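Long-range contacts in extracellular protein 11-1 (Passalora fulva, PDB 6ZUS), which is a secreted zinc-binding avirulence effector of a fungal plant pathogen, probably of a structurally conserved family whose members show epistatic interactions with plant resistance proteins: residues Asp51-Ala56 against Ala80-Val85; Ala8-Trp13 against Phe132-Asn137; Leu4-Val9 against Arg84-Lys89. All coordinates share one frame; numbering follows the deposited sequence.

How the contacts relate
The three contacts step across the antiparallel sheet whose strand order is 57-64, 71-86, 6-20, 127-138. Along the chain 4-9 and 8-13 come first, then 51-56, 80-85 and 84-89, and last 132-137. Contact 1 lays the loop ahead of strand 57-64 against strand 71-86; contact 3 pairs 71-86 with the start of 6-20; contact 2 pairs 6-20 with the edge strand 127-138. Centres are about 9 Å apart for 1-2 and 2-3, about 12 Å for 1-3. Contacts 2 and 3 share Ala8 and Val9. The N-terminal strand thus joins the middle of the chain to its C-terminal end, and Arg84, shared by contacts 1 and 3, has its side chain about 7 Å from a zinc ion.

Contact 1 of 3, residues Asp51-Ala56 against Ala80-Val85; sequences DGFSTA and ATAWRV
The indole of Trp83 lies beside the backbone of Asp51, Gly52 and Ser54. CB of Trp83 lies near Gly52 O, and CG, anti to the carbonyl carbon (chi1 -68°), stays close to that oxygen. The five-membered ring presents CD1 to Asp51 O at 3.4 Å, the oxygen sitting at the ring edge, close to its plane. NE1 comes next to Ser54 N, but both are donors and do not bond. Farther out, CZ2 rests 3.5 Å from Ser54 CB, while Thr81 CG2 covers one face of the indole, offset toward the rim.

Residues 51-56 form a loop between helix 31-40 and strand 57-64, running nearly antiparallel to Ala80-Arg84 of strand 71-86 and linked to it by a single beta bridge, Phe53 to Ala82. The bonds around it are Ser54 N to Thr81 O (2.9 Å) and the longer Trp83 N to Gly52 O (3.2 Å). Ser54 OG continues the series by accepting from Thr81 N at 2.9 Å and 172°.

Beyond the indole, Arg84 grips Asp51 side-on: NE (2.7 Å) and NH2 (2.9 Å) both reach OD2, which stays within 5° of the guanidinium plane. Arg84 NH1 bonds to the backbone oxygen of the zinc ligand His139.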
loop_
_atom_site.group_PDB
_atom_site.type_symbol
_atom_site.label_atom_id
_atom_site.label_comp_id
_atom_site.label_asym_id
_atom_site.label_seq_id
_atom_site.Cartn_x
_atom_site.Cartn_y
_atom_site.Cartn_z
ATOM N N ASP A 51 13.269 -9.457 -6.901
ATOM C CA ASP A 51 13.744 -8.911 -5.607
ATOM C C ASP A 51 12.575 -8.658 -4.628
ATOM O O ASP A 51 12.856 -8.222 -3.487
ATOM C CB ASP A 51 14.636 -7.681 -5.815
ATOM C CG ASP A 51 16.056 -8.038 -6.250
ATOM O OD1 ASP A 51 16.561 -9.090 -5.796
ATOM O OD2 ASP A 51 16.645 -7.268 -6.995
ATOM N N GLY A 52 11.324 -8.899 -5.017
ATOM C CA GLY A 52 10.195 -8.832 -4.076
ATOM C C GLY A 52 10.073 -7.471 -3.393
ATOM O O GLY A 52 10.132 -6.432 -4.075
ATOM N N PHE A 53 9.824 -7.493 -2.082
ATOM C CA PHE A 53 9.353 -6.343 -1.280
ATOM C C PHE A 53 10.344 -6.130 -0.147
ATOM O O PHE A 53 10.903 -7.100 0.377
ATOM C CB PHE A 53 7.950 -6.581 -0.708
ATOM C CG PHE A 53 6.898 -6.660 -1.772
ATOM C CD1 PHE A 53 6.911 -7.694 -2.691
ATOM C CD2 PHE A 53 5.999 -5.640 -1.957
ATOM C CE1 PHE A 53 5.981 -7.762 -3.719
ATOM C CE2 PHE A 53 5.050 -5.703 -2.963
ATOM C CZ PHE A 53 5.034 -6.765 -3.844
ATOM N N SER A 54 10.491 -4.874 0.219
ATOM C CA SER A 54 11.263 -4.419 1.399
ATOM C C SER A 54 10.595 -4.934 2.676
ATOM O O SER A 54 9.470 -5.544 2.628
ATOM C CB SER A 54 11.389 -2.952 1.401
ATOM O OG SER A 54 10.192 -2.371 1.868
ATOM N N THR A 55 11.335 -4.830 3.782
ATOM C CA THR A 55 10.803 -5.062 5.144
ATOM C C THR A 55 9.567 -4.168 5.326
ATOM O O THR A 55 9.590 -3.006 4.873
ATOM C CB THR A 55 11.875 -4.741 6.201
ATOM O OG1 THR A 55 12.901 -5.713 5.986
ATOM C CG2 THR A 55 11.341 -4.829 7.608
ATOM N N ALA A 56 8.505 -4.741 5.859
ATOM C CA ALA A 56 7.239 -3.998 6.103
ATOM C C ALA A 56 7.420 -3.159 7.382
ATOM O O ALA A 56 8.065 -3.629 8.329
ATOM C CB ALA A 56 6.107 -4.968 6.177
ATOM N N ALA A 80 5.606 -0.898 2.636
ATOM C CA ALA A 80 6.788 -1.576 2.091
ATOM C C ALA A 80 6.979 -1.087 0.654
ATOM O O ALA A 80 6.028 -0.538 0.026
ATOM C CB ALA A 80 6.605 -3.077 2.196
ATOM N N THR A 81 8.181 -1.313 0.136
ATOM C CA THR A 81 8.551 -0.931 -1.242
ATOM C C THR A 81 8.572 -2.190 -2.098
ATOM O O THR A 81 9.219 -3.182 -1.698
ATOM C CB THR A 81 9.907 -0.228 -1.279
ATOM O OG1 THR A 81 9.746 0.983 -0.520
ATOM C CG2 THR A 81 10.340 0.050 -2.702
ATOM N N ALA A 82 7.848 -2.155 -3.206
ATOM C CA ALA A 82 8.041 -3.122 -4.308
ATOM C C ALA A 82 9.286 -2.652 -5.078
ATOM O O ALA A 82 9.233 -1.628 -5.743
ATOM C CB ALA A 82 6.794 -3.215 -5.178
ATOM N N TRP A 83 10.380 -3.400 -4.966
ATOM C CA TRP A 83 11.688 -2.970 -5.529
ATOM C C TRP A 83 11.650 -2.798 -7.051
ATOM O O TRP A 83 12.269 -1.801 -7.561
ATOM C CB TRP A 83 12.777 -3.943 -5.102
ATOM C CG TRP A 83 13.075 -3.896 -3.644
ATOM C CD1 TRP A 83 13.074 -4.943 -2.787
ATOM C CD2 TRP A 83 13.532 -2.747 -2.911
ATOM N NE1 TRP A 83 13.472 -4.515 -1.551
ATOM C CE2 TRP A 83 13.756 -3.180 -1.595
ATOM C CE3 TRP A 83 13.790 -1.405 -3.255
ATOM C CZ2 TRP A 83 14.189 -2.307 -0.597
ATOM C CZ3 TRP A 83 14.208 -0.537 -2.269
ATOM C CH2 TRP A 83 14.414 -0.998 -0.961
ATOM N N ARG A 84 10.950 -3.683 -7.762
ATOM C CA ARG A 84 11.021 -3.713 -9.250
ATOM C C ARG A 84 9.650 -4.063 -9.830
ATOM O O ARG A 84 9.165 -5.193 -9.593
ATOM C CB ARG A 84 12.084 -4.723 -9.696
ATOM C CG ARG A 84 13.464 -4.489 -9.118
ATOM C CD ARG A 84 14.385 -5.570 -9.594
ATOM N NE ARG A 84 15.594 -5.545 -8.792
ATOM C CZ ARG A 84 16.548 -4.628 -8.880
ATOM N NH1 ARG A 84 16.480 -3.651 -9.777
ATOM N NH2 ARG A 84 17.605 -4.737 -8.084
ATOM N N VAL A 85 9.041 -3.081 -10.484
ATOM C CA VAL A 85 7.686 -3.177 -11.075
ATOM C C VAL A 85 7.781 -2.706 -12.536
ATOM O O VAL A 85 8.443 -1.704 -12.808
ATOM C CB VAL A 85 6.654 -2.385 -10.250
ATOM C CG1 VAL A 85 5.280 -2.513 -10.897
ATOM C CG2 VAL A 85 6.673 -2.808 -8.786
HETATM O O HOH W 1 10.039 -6.364 -6.717
#

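Contact 2 of 3, residues Ala8-Trp13 against Phe132-Asn137; sequences AVALKW and FISNDN
Phe132 lays its ring over Ala10, whose CB sits 3.7 Å from the ring centroid and 20° off the normal, a CH-pi contact over the face. The closest carbon is CZ, 3.5 Å from Ala10 CB, so the methyl is displaced toward the far rim. CG of Phe132 occupies the hindered position between its own N and carbonyl carbon (chi1 63°), which starts the ring back toward the neighbouring strand. Beneath it, Ala10 and Phe132 form a hydrogen-bonded antiparallel pair, Ala10 N reaching Phe132 O at 2.8 Å and Phe132 N reaching Ala10 O at 3.0 Å.

The next pair, Val9 with Ile133, is non-hydrogen-bonded, and its side chains lie on the face opposite Ala10 and Phe132. There Val9 CG1 approaches Phe132 O, and Ile133 CG2 lies 3.7 Å from Ala8 O. On this same face Ile133 also meets Val101 of helix 101-109.

The register then slips by one residue. Ser134 and Asn135 both face Ala8, which defines a classic beta bulge. Ser134 N donates to Ala8 O at 2.8 Å from well above the carbonyl plane, whereas Asn135 N reaches the same oxygen only weakly, at 3.5 Å. Ala8 N, turned to the same strand, donates to Asn135 O at 2.8 Å. Ala8 CB packs against Ser134 OG and Asn135 CB.

Thus polar backbone bonds carry the pairing of strands 6-20 and 127-138, and the bulge gathers one firm and one weak N-H on a single carbonyl oxygen. These directional bonds set the register, while the Ala10 methyl, meeting the face of the Phe132 ring, adds a dispersion contact on that side of the sheet.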
loop_
_atom_site.group_PDB
_atom_site.type_symbol
_atom_site.label_atom_id
_atom_site.label_comp_id
_atom_site.label_asym_id
_atom_site.label_seq_id
_atom_site.Cartn_x
_atom_site.Cartn_y
_atom_site.Cartn_z
ATOM N N ALA A 8 10.479 1.403 -8.780
ATOM C CA ALA A 8 10.226 0.996 -7.396
ATOM C C ALA A 8 8.966 1.744 -6.954
ATOM O O ALA A 8 8.807 2.922 -7.334
ATOM C CB ALA A 8 11.395 1.283 -6.518
ATOM N N VAL A 9 8.080 1.034 -6.238
ATOM C CA VAL A 9 6.747 1.556 -5.822
ATOM C C VAL A 9 6.671 1.467 -4.289
ATOM O O VAL A 9 6.836 0.356 -3.739
ATOM C CB VAL A 9 5.572 0.828 -6.506
ATOM C CG1 VAL A 9 4.250 1.424 -6.040
ATOM C CG2 VAL A 9 5.664 0.879 -8.029
ATOM N N ALA A 10 6.483 2.621 -3.623
ATOM C CA ALA A 10 6.195 2.752 -2.181
ATOM C C ALA A 10 4.700 2.445 -1.998
ATOM O O ALA A 10 3.892 3.197 -2.517
ATOM C CB ALA A 10 6.542 4.125 -1.677
ATOM N N LEU A 11 4.379 1.360 -1.313
ATOM C CA LEU A 11 2.979 0.852 -1.106
ATOM C C LEU A 11 2.606 1.011 0.364
ATOM O O LEU A 11 3.476 0.813 1.271
ATOM C CB LEU A 11 2.898 -0.620 -1.502
ATOM C CG LEU A 11 3.187 -0.933 -2.974
ATOM C CD1 LEU A 11 3.538 -2.382 -3.141
ATOM C CD2 LEU A 11 2.009 -0.578 -3.845
ATOM N N LYS A 12 1.341 1.271 0.600
ATOM C CA LYS A 12 0.828 1.361 1.989
ATOM C C LYS A 12 -0.638 0.933 2.028
ATOM O O LYS A 12 -1.444 1.385 1.171
ATOM C CB LYS A 12 1.059 2.761 2.558
ATOM C CG LYS A 12 0.607 2.904 3.988
ATOM C CD LYS A 12 1.201 4.081 4.666
ATOM C CE LYS A 12 0.470 5.359 4.446
ATOM N NZ LYS A 12 0.676 6.261 5.616
ATOM N N TRP A 13 -0.885 0.002 2.926
ATOM C CA TRP A 13 -2.212 -0.571 3.255
ATOM C C TRP A 13 -2.728 0.177 4.474
ATOM O O TRP A 13 -1.982 0.321 5.478
ATOM C CB TRP A 13 -2.052 -2.043 3.528
ATOM C CG TRP A 13 -3.329 -2.746 3.803
ATOM C CD1 TRP A 13 -4.056 -3.495 2.921
ATOM C CD2 TRP A 13 -3.977 -2.855 5.085
ATOM N NE1 TRP A 13 -5.118 -4.053 3.563
ATOM C CE2 TRP A 13 -5.123 -3.665 4.882
ATOM C CE3 TRP A 13 -3.713 -2.371 6.373
ATOM C CZ2 TRP A 13 -5.994 -3.989 5.916
ATOM C CZ3 TRP A 13 -4.593 -2.674 7.400
ATOM C CH2 TRP A 13 -5.711 -3.466 7.160
ATOM N N PHE A 132 2.978 4.986 -4.799
ATOM C CA PHE A 132 3.634 6.016 -5.635
ATOM C C PHE A 132 5.042 5.533 -6.011
ATOM O O PHE A 132 5.668 4.743 -5.300
ATOM C CB PHE A 132 3.579 7.366 -4.897
ATOM C CG PHE A 132 4.325 7.392 -3.590
ATOM C CD1 PHE A 132 5.689 7.669 -3.563
ATOM C CD2 PHE A 132 3.654 7.224 -2.377
ATOM C CE1 PHE A 132 6.374 7.697 -2.355
ATOM C CE2 PHE A 132 4.341 7.283 -1.176
ATOM C CZ PHE A 132 5.696 7.511 -1.169
ATOM N N ILE A 133 5.520 6.056 -7.127
ATOM C CA ILE A 133 6.875 5.722 -7.639
ATOM C C ILE A 133 7.916 6.321 -6.691
ATOM O O ILE A 133 7.930 7.545 -6.468
ATOM C CB ILE A 133 7.062 6.186 -9.086
ATOM C CG1 ILE A 133 6.009 5.575 -10.008
ATOM C CG2 ILE A 133 8.478 5.870 -9.525
ATOM C CD1 ILE A 133 5.967 6.198 -11.385
ATOM N N SER A 134 8.813 5.497 -6.185
ATOM C CA SER A 134 9.909 5.956 -5.313
ATOM C C SER A 134 11.260 5.938 -6.083
ATOM O O SER A 134 12.255 6.585 -5.596
ATOM C CB SER A 134 9.943 5.164 -4.059
ATOM O OG SER A 134 10.116 3.798 -4.303
ATOM N N ASN A 135 11.324 5.286 -7.245
ATOM C CA ASN A 135 12.569 5.202 -8.077
ATOM C C ASN A 135 12.168 4.788 -9.504
ATOM O O ASN A 135 11.397 3.867 -9.608
ATOM C CB ASN A 135 13.588 4.302 -7.370
ATOM C CG ASN A 135 14.994 4.391 -7.943
ATOM O OD1 ASN A 135 15.233 5.158 -8.873
ATOM N ND2 ASN A 135 15.904 3.602 -7.395
ATOM N N ASP A 136 12.577 5.480 -10.573
ATOM C CA ASP A 136 12.293 4.979 -11.957
ATOM C C ASP A 136 13.586 4.498 -12.640
ATOM O O ASP A 136 14.686 4.668 -12.100
ATOM C CB ASP A 136 11.469 5.959 -12.808
ATOM C CG ASP A 136 10.481 5.271 -13.770
ATOM O OD1 ASP A 136 10.876 4.245 -14.390
ATOM O OD2 ASP A 136 9.301 5.739 -13.898
ATOM N N ASN A 137 13.447 3.821 -13.774
ATOM C CA ASN A 137 14.581 3.291 -14.576
ATOM C C ASN A 137 15.484 2.461 -13.664
ATOM O O ASN A 137 16.692 2.753 -13.605
ATOM C CB ASN A 137 15.336 4.426 -15.272
ATOM C CG ASN A 137 14.366 5.364 -15.947
ATOM O OD1 ASN A 137 13.631 4.956 -16.849
ATOM N ND2 ASN A 137 14.289 6.585 -15.439
#

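Contact 3 of 3, residues Leu4-Val9 against Arg84-Lys89; sequences LDCKAV and RVRNGK
Lys7 and Val85 face each other as a hydrogen-bonded antiparallel pair, Lys7 N donating to Val85 O at 2.8 Å and Val85 N to Lys7 O at 2.7 Å. Next to it, Cys6 SG packs 3.3 Å from Val85 O. Val85 CG2 meets Val9 CG2 at 3.9 Å, the two side chains crossing at about a right angle.

The lysine side chain reaches over to the neighbouring segment, slanting across Asn87. Its CG passes Val85 O and its CD passes Asn87 OD1. A bend at the last torsion of Lys7 (chi4 -91°) turns Lys7 NZ to Arg86 O at 2.8 Å and, more distantly, to Asn87 OD1 at 3.3 Å, which NZ approaches from above the amide plane. A water links NZ and OD1, and Cys99 O takes a further bond, so several oxygens surround this buried ammonium and would be expected to favour its charged form.

Asn87 is itself held from several directions. ND2 makes a short but bent, weak bond to Asp5 O (2.7 Å, 133°) and a hydrogen bond to Asp136 OD1 on strand 127-138. A second water bridges Asp5 O and Asn87 N, tying the loop before strand 6-20 to the turn after strand 71-86.

Farther out, the disulfide from Cys6 to Cys140 fastens this strand start to the C-terminal tail, next in sequence to the zinc ligand His139. Strand 6-20 here lies between 71-86 and 127-138, while helix 101-109 closes one face, Val101 touching Lys7 and Tyr104 touching Val85.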
loop_
_atom_site.group_PDB
_atom_site.type_symbol
_atom_site.label_atom_id
_atom_site.label_comp_id
_atom_site.label_asym_id
_atom_site.label_seq_id
_atom_site.Cartn_x
_atom_site.Cartn_y
_atom_site.Cartn_z
ATOM N N LEU A 4 15.816 -1.880 -18.367
ATOM C CA LEU A 4 16.192 -0.791 -17.406
ATOM C C LEU A 4 15.008 0.152 -17.172
ATOM O O LEU A 4 15.275 1.246 -16.695
ATOM C CB LEU A 4 17.379 -0.012 -17.974
ATOM C CG LEU A 4 18.511 -0.910 -18.482
ATOM C CD1 LEU A 4 19.539 -0.104 -19.267
ATOM C CD2 LEU A 4 19.165 -1.683 -17.333
ATOM N N ASP A 5 13.789 -0.313 -17.462
ATOM C CA ASP A 5 12.529 0.480 -17.561
ATOM C C ASP A 5 11.519 -0.022 -16.501
ATOM O O ASP A 5 10.298 -0.104 -16.826
ATOM C CB ASP A 5 11.924 0.347 -18.974
ATOM C CG ASP A 5 11.966 -1.084 -19.510
ATOM O OD1 ASP A 5 11.822 -2.008 -18.698
ATOM O OD2 ASP A 5 12.194 -1.269 -20.733
ATOM N N CYS A 6 12.013 -0.539 -15.371
ATOM C CA CYS A 6 11.167 -0.871 -14.201
ATOM C C CYS A 6 11.178 0.344 -13.254
ATOM O O CYS A 6 12.038 1.260 -13.429
ATOM C CB CYS A 6 11.578 -2.184 -13.535
ATOM S SG CYS A 6 10.725 -3.634 -14.241
ATOM N N LYS A 7 10.267 0.354 -12.275
ATOM C CA LYS A 7 10.163 1.382 -11.204
ATOM C C LYS A 7 10.116 0.678 -9.844
ATOM O O LYS A 7 9.798 -0.553 -9.792
ATOM C CB LYS A 7 8.920 2.249 -11.429
ATOM C CG LYS A 7 7.632 1.452 -11.534
ATOM C CD LYS A 7 6.392 2.261 -11.650
ATOM C CE LYS A 7 5.145 1.415 -11.724
ATOM N NZ LYS A 7 4.786 1.100 -13.123
ATOM N N ALA A 8 10.479 1.403 -8.780
ATOM C CA ALA A 8 10.226 0.996 -7.396
ATOM C C ALA A 8 8.966 1.744 -6.954
ATOM O O ALA A 8 8.807 2.922 -7.334
ATOM C CB ALA A 8 11.395 1.283 -6.518
ATOM N N VAL A 9 8.080 1.034 -6.238
ATOM C CA VAL A 9 6.747 1.556 -5.822
ATOM C C VAL A 9 6.671 1.467 -4.289
ATOM O O VAL A 9 6.836 0.356 -3.739
ATOM C CB VAL A 9 5.572 0.828 -6.506
ATOM C CG1 VAL A 9 4.250 1.424 -6.040
ATOM C CG2 VAL A 9 5.664 0.879 -8.029
ATOM N N ARG A 84 10.950 -3.683 -7.762
ATOM C CA ARG A 84 11.021 -3.713 -9.250
ATOM C C ARG A 84 9.650 -4.063 -9.830
ATOM O O ARG A 84 9.165 -5.193 -9.593
ATOM C CB ARG A 84 12.084 -4.723 -9.696
ATOM C CG ARG A 84 13.464 -4.489 -9.118
ATOM C CD ARG A 84 14.385 -5.570 -9.594
ATOM N NE ARG A 84 15.594 -5.545 -8.792
ATOM C CZ ARG A 84 16.548 -4.628 -8.880
ATOM N NH1 ARG A 84 16.480 -3.651 -9.777
ATOM N NH2 ARG A 84 17.605 -4.737 -8.084
ATOM N N VAL A 85 9.041 -3.081 -10.484
ATOM C CA VAL A 85 7.686 -3.177 -11.075
ATOM C C VAL A 85 7.781 -2.706 -12.536
ATOM O O VAL A 85 8.443 -1.704 -12.808
ATOM C CB VAL A 85 6.654 -2.385 -10.250
ATOM C CG1 VAL A 85 5.280 -2.513 -10.897
ATOM C CG2 VAL A 85 6.673 -2.808 -8.786
ATOM N N ARG A 86 7.125 -3.416 -13.437
ATOM C CA ARG A 86 7.187 -3.093 -14.883
ATOM C C ARG A 86 6.579 -1.710 -15.078
ATOM O O ARG A 86 5.757 -1.272 -14.236
ATOM C CB ARG A 86 6.496 -4.188 -15.687
ATOM C CG ARG A 86 7.213 -5.521 -15.587
ATOM C CD ARG A 86 6.583 -6.416 -16.583
ATOM N NE ARG A 86 6.925 -7.806 -16.348
ATOM C CZ ARG A 86 8.004 -8.418 -16.854
ATOM N NH1 ARG A 86 8.907 -7.751 -17.545
ATOM N NH2 ARG A 86 8.160 -9.710 -16.617
ATOM N N ASN A 87 7.006 -1.041 -16.139
ATOM C CA ASN A 87 6.356 0.198 -16.633
ATOM C C ASN A 87 5.377 -0.104 -17.769
ATOM O O ASN A 87 5.641 -0.946 -18.621
ATOM C CB ASN A 87 7.405 1.228 -17.045
ATOM C CG ASN A 87 7.906 1.980 -15.831
ATOM O OD1 ASN A 87 7.094 2.459 -15.024
ATOM N ND2 ASN A 87 9.225 2.092 -15.704
ATOM N N GLY A 88 4.280 0.626 -17.797
ATOM C CA GLY A 88 3.358 0.647 -18.941
ATOM C C GLY A 88 2.333 -0.456 -18.832
ATOM O O GLY A 88 1.825 -0.703 -17.718
ATOM N N LYS A 89 2.057 -1.078 -19.970
ATOM C CA LYS A 89 1.165 -2.235 -20.140
ATOM C C LYS A 89 2.072 -3.429 -20.341
ATOM O O LYS A 89 3.088 -3.308 -21.049
ATOM C CB LYS A 89 0.275 -2.032 -21.364
ATOM C CG LYS A 89 -0.488 -0.713 -21.376
ATOM C CD LYS A 89 -1.699 -0.715 -20.466
ATOM C CE LYS A 89 -2.546 0.535 -20.601
ATOM N NZ LYS A 89 -3.969 0.262 -20.269
HETATM O O HOH W 2 9.071 -2.359 -17.962
HETATM O O HOH W 3 4.375 3.784 -13.965
#